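Local coordinates for protein hydroxylase (Rhodococcus sp., PDB 2OR0) that probably acts as a flavin-dependent hydroxylase of the acyl-CoA dehydrogenase superfamily, using reduced flavin and molecular oxygen to put one oxygen atom into its substrate, at residues A[79-82]-A[83-87]; A[252-255]-A[256-260]. All blocks are in the same frame, centred on the assembly; numbering follows the deposited sequence.

Contact 1: A[79-82]-A[83-87]; sequences REFA and ETVMG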
loop_
_atom_site.group_PDB
_atom_site.type_symbol
_atom_site.label_atom_id
_atom_site.label_comp_id
_atom_site.label_asym_id
_atom_site.label_seq_id
_atom_site.Cartn_x
_atom_site.Cartn_y
_atom_site.Cartn_z
ATOM N N ARG A 79 5.846 1.870 -12.517
ATOM C CA ARG A 79 5.756 3.333 -12.479
ATOM C C ARG A 79 4.320 3.761 -12.613
ATOM O O ARG A 79 3.868 4.620 -11.864
ATOM C CB ARG A 79 6.611 4.012 -13.560
ATOM C CG ARG A 79 6.221 5.475 -13.851
ATOM C CD ARG A 79 7.176 6.147 -14.864
ATOM N NE ARG A 79 8.511 6.397 -14.310
ATOM C CZ ARG A 79 8.847 7.476 -13.598
ATOM N NH1 ARG A 79 10.088 7.621 -13.158
ATOM N NH2 ARG A 79 7.943 8.410 -13.317
ATOM N N GLU A 80 3.599 3.174 -13.570
ATOM C CA GLU A 80 2.188 3.507 -13.757
ATOM C C GLU A 80 1.327 3.159 -12.533
ATOM O O GLU A 80 0.407 3.911 -12.172
ATOM C CB GLU A 80 1.591 2.808 -14.993
ATOM C CG GLU A 80 0.115 3.213 -15.173
ATOM C CD GLU A 80 -0.493 2.787 -16.505
ATOM O OE1 GLU A 80 0.223 2.214 -17.352
ATOM O OE2 GLU A 80 -1.691 3.043 -16.692
ATOM N N PHE A 81 1.583 2.006 -11.936
ATOM C CA PHE A 81 0.882 1.643 -10.710
ATOM C C PHE A 81 1.142 2.737 -9.641
ATOM O O PHE A 81 0.210 3.291 -9.081
ATOM C CB PHE A 81 1.377 0.284 -10.188
ATOM C CG PHE A 81 0.812 -0.093 -8.810
ATOM C CD1 PHE A 81 -0.537 -0.371 -8.655
ATOM C CD2 PHE A 81 1.638 -0.167 -7.699
ATOM C CE1 PHE A 81 -1.059 -0.727 -7.418
ATOM C CE2 PHE A 81 1.135 -0.548 -6.453
ATOM C CZ PHE A 81 -0.219 -0.826 -6.314
ATOM N N ALA A 82 2.408 3.049 -9.394
ATOM C CA ALA A 82 2.774 3.993 -8.354
ATOM C C ALA A 82 2.103 5.348 -8.587
ATOM O O ALA A 82 1.502 5.907 -7.673
ATOM C CB ALA A 82 4.273 4.126 -8.262
ATOM N N GLU A 83 2.156 5.848 -9.824
ATOM C CA GLU A 83 1.586 7.152 -10.135
ATOM C C GLU A 83 0.074 7.182 -10.008
ATOM O O GLU A 83 -0.502 8.221 -9.620
ATOM C CB GLU A 83 2.012 7.619 -11.546
ATOM C CG GLU A 83 3.509 8.000 -11.636
ATOM C CD GLU A 83 4.020 8.246 -13.082
ATOM O OE1 GLU A 83 3.318 7.939 -14.073
ATOM O OE2 GLU A 83 5.170 8.722 -13.214
ATOM N N THR A 84 -0.576 6.067 -10.358
ATOM C CA THR A 84 -2.028 5.986 -10.243
ATOM C C THR A 84 -2.468 6.025 -8.763
ATOM O O THR A 84 -3.398 6.745 -8.412
ATOM C CB THR A 84 -2.603 4.724 -10.944
ATOM O OG1 THR A 84 -2.052 4.623 -12.274
ATOM C CG2 THR A 84 -4.128 4.826 -11.011
ATOM N N VAL A 85 -1.810 5.236 -7.922
ATOM C CA VAL A 85 -2.046 5.258 -6.474
ATOM C C VAL A 85 -1.876 6.693 -5.924
ATOM O O VAL A 85 -2.771 7.220 -5.247
ATOM C CB VAL A 85 -1.097 4.295 -5.759
ATOM C CG1 VAL A 85 -1.179 4.461 -4.229
ATOM C CG2 VAL A 85 -1.406 2.838 -6.153
HETATM N N MSE A 86 -0.740 7.322 -6.245
HETATM C CA MSE A 86 -0.506 8.695 -5.829
HETATM C C MSE A 86 -1.620 9.598 -6.297
HETATM O O MSE A 86 -2.032 10.473 -5.571
HETATM C CB MSE A 86 0.829 9.212 -6.343
HETATM C CG MSE A 86 2.014 8.588 -5.716
HETATM SE SE MSE A 86 3.666 9.240 -6.569
HETATM C CE MSE A 86 4.972 8.034 -5.839
ATOM N N GLY A 87 -2.120 9.382 -7.512
ATOM C CA GLY A 87 -3.198 10.200 -8.034
ATOM C C GLY A 87 -4.499 10.007 -7.278
ATOM O O GLY A 87 -5.193 10.968 -6.976
HETATM O O HOH W 1 -3.036 4.716 -15.149
#
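Arg79 and Glu83 reach one another through unlike torsions: Arg79 sends CG anti to its own nitrogen (chi1 162°) and bends at chi3, while Glu83 swings CG beside its nitrogen (chi1 -71°) and then runs extended. The result is an i to i+4 salt bridge along one turn of the alpha-helix 78-91, with Arg79 NH2 2.8 Å from Glu83 OE2. The oxygen sits at the edge of the guanidinium, close to its plane, and the carboxylate plane is turned 70° from it, consistent with a single N-O link rather than a flat two-pronged pair. Arg79 NH1 has a second charged partner, Asp317 on helix 292-324, which ties this end of the turn to a neighbouring helix.

At the next position, Thr84 adds a side-chain bond to the backbone one. Its OG1 donates to Glu80 O at 2.6 Å and its N to the same oxygen at 3.0 Å, the two donors coming from opposite faces of the carbonyl plane. A water bridges onward, donating to both Thr84 OG1 and Glu80 OE2.

The apolar side is carried by Phe81 and Val85, whose backbones are joined by the helical bond from Val85 N to Phe81 O. Val85 CG2 lies over one face of the Phe81 ring as a CH-pi contact, 4.0 Å from the centroid and offset toward the rim, nearest to CE1.

Contact 2: A[252-255]-A[256-260]; sequences CMFP and LGITA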
loop_
_atom_site.group_PDB
_atom_site.type_symbol
_atom_site.label_atom_id
_atom_site.label_comp_id
_atom_site.label_asym_id
_atom_site.label_seq_id
_atom_site.Cartn_x
_atom_site.Cartn_y
_atom_site.Cartn_z
ATOM N N CYS A 252 10.176 -4.755 -3.239
ATOM C CA CYS A 252 9.890 -3.552 -3.960
ATOM C C CYS A 252 8.383 -3.377 -4.136
ATOM O O CYS A 252 7.838 -2.315 -3.783
ATOM C CB CYS A 252 10.615 -3.522 -5.319
ATOM S SG CYS A 252 10.265 -2.009 -6.270
HETATM N N MSE A 253 7.694 -4.397 -4.653
HETATM C CA MSE A 253 6.310 -4.215 -5.092
HETATM C C MSE A 253 5.306 -4.030 -3.934
HETATM O O MSE A 253 4.333 -3.243 -4.042
HETATM C CB MSE A 253 5.867 -5.400 -5.979
HETATM C CG MSE A 253 6.653 -5.523 -7.300
HETATM SE SE MSE A 253 6.430 -3.918 -8.416
HETATM C CE MSE A 253 4.561 -3.856 -8.637
ATOM N N PHE A 254 5.508 -4.789 -2.859
ATOM C CA PHE A 254 4.548 -4.768 -1.750
ATOM C C PHE A 254 4.574 -3.380 -1.084
ATOM O O PHE A 254 3.551 -2.731 -1.025
ATOM C CB PHE A 254 4.756 -5.969 -0.777
ATOM C CG PHE A 254 4.145 -5.773 0.607
ATOM C CD1 PHE A 254 2.787 -5.531 0.773
ATOM C CD2 PHE A 254 4.951 -5.853 1.741
ATOM C CE1 PHE A 254 2.257 -5.339 2.052
ATOM C CE2 PHE A 254 4.423 -5.681 3.018
ATOM C CZ PHE A 254 3.082 -5.427 3.163
ATOM N N PRO A 255 5.741 -2.907 -0.618
ATOM C CA PRO A 255 5.779 -1.548 -0.064
ATOM C C PRO A 255 5.527 -0.388 -1.051
ATOM O O PRO A 255 5.310 0.746 -0.597
ATOM C CB PRO A 255 7.182 -1.443 0.495
ATOM C CG PRO A 255 7.630 -2.821 0.689
ATOM C CD PRO A 255 7.043 -3.564 -0.481
ATOM N N LEU A 256 5.516 -0.659 -2.368
ATOM C CA LEU A 256 5.439 0.411 -3.379
ATOM C C LEU A 256 4.088 1.096 -3.337
ATOM O O LEU A 256 3.996 2.331 -3.339
ATOM C CB LEU A 256 5.718 -0.134 -4.799
ATOM C CG LEU A 256 5.608 0.842 -5.993
ATOM C CD1 LEU A 256 6.730 1.889 -5.945
ATOM C CD2 LEU A 256 5.632 0.077 -7.340
ATOM N N GLY A 257 3.029 0.288 -3.306
ATOM C CA GLY A 257 1.682 0.819 -3.211
ATOM C C GLY A 257 1.433 1.604 -1.936
ATOM O O GLY A 257 0.731 2.628 -1.946
ATOM N N ILE A 258 1.999 1.118 -0.840
ATOM C CA ILE A 258 1.785 1.694 0.481
ATOM C C ILE A 258 2.486 3.082 0.590
ATOM O O ILE A 258 1.878 4.053 0.984
ATOM C CB ILE A 258 2.307 0.717 1.586
ATOM C CG1 ILE A 258 1.318 -0.450 1.766
ATOM C CG2 ILE A 258 2.499 1.436 2.890
ATOM C CD1 ILE A 258 1.902 -1.627 2.514
ATOM N N THR A 259 3.761 3.132 0.233
ATOM C CA THR A 259 4.526 4.384 0.233
ATOM C C THR A 259 4.042 5.358 -0.848
ATOM O O THR A 259 3.935 6.561 -0.594
ATOM C CB THR A 259 6.020 4.095 0.159
ATOM O OG1 THR A 259 6.340 3.236 1.254
ATOM C CG2 THR A 259 6.858 5.376 0.271
ATOM N N ALA A 260 3.669 4.852 -2.024
ATOM C CA ALA A 260 2.994 5.713 -3.012
ATOM C C ALA A 260 1.739 6.381 -2.447
ATOM O O ALA A 260 1.518 7.575 -2.656
ATOM C CB ALA A 260 2.663 4.938 -4.290
#
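Pro255 and Thr259 are joined by a regular i to i+4 backbone bond in the long helix 250-277, Thr259 N lying 3.0 Å from Pro255 O with an N-H...O angle of 173°. The preceding turn is less regular. Pro255 has no N-H to give to the turn before, and the helix is kinked there; the next amide, Leu256 N, makes a weak bond to Met253 O at 3.3 Å, an i to i+3 pairing whose angle is 141°. Thr259 OG1 stands 3.3 Å from Pro255 O, at best a weak and unsettled bond, and has other hydrogen-bond partners in Gln341 and His386.

The apolar contacts fall into two pairs. Phe254, with CG anti to its nitrogen (chi1 160°), carries its ring outward from the helix, where Ile258 CD1, one turn later, meets CE1 at 3.8 Å at an oblique angle to the ring. Tyr133 packs edge-to-face with this same ring. Met253, a selenomethionine, is coiled back on itself by three like-signed torsions; its SE lies 4.2 Å from Leu256 CD2, a looser van der Waals touch.

The missing proline N-H accounts for the bond lost at residue 255. The turn stays wide as far as Gly257, whose N is 3.8 Å from Met253 O, before Thr259 N restores the pattern, so the helix continues past its kink, flanked by apolar contacts between neighbouring turns.

How the contacts relate
Contact 1 comes first along the chain, on helix 78-91, and contact 2 much later, on helix 250-277; their centres are about 10 Å apart and the two turns pack directly against each other. Phe81 CE2 lies 3.6 Å from Gly257 CA, an approach to the backbone eased by the glycine's lack of a side chain, while Val85 CG1 packs on the carbonyl oxygen, 3.5 Å from Gly257 O. Met86 CG reaches Ala260 O at 3.3 Å, extending the interface one turn further. Helix 292-324 touches both turns, through Ile313 on Glu83 and Leu312 on Leu256. The contacts thus join an early helix to the all-helical C-terminal part of an acyl-CoA dehydrogenase-like fold.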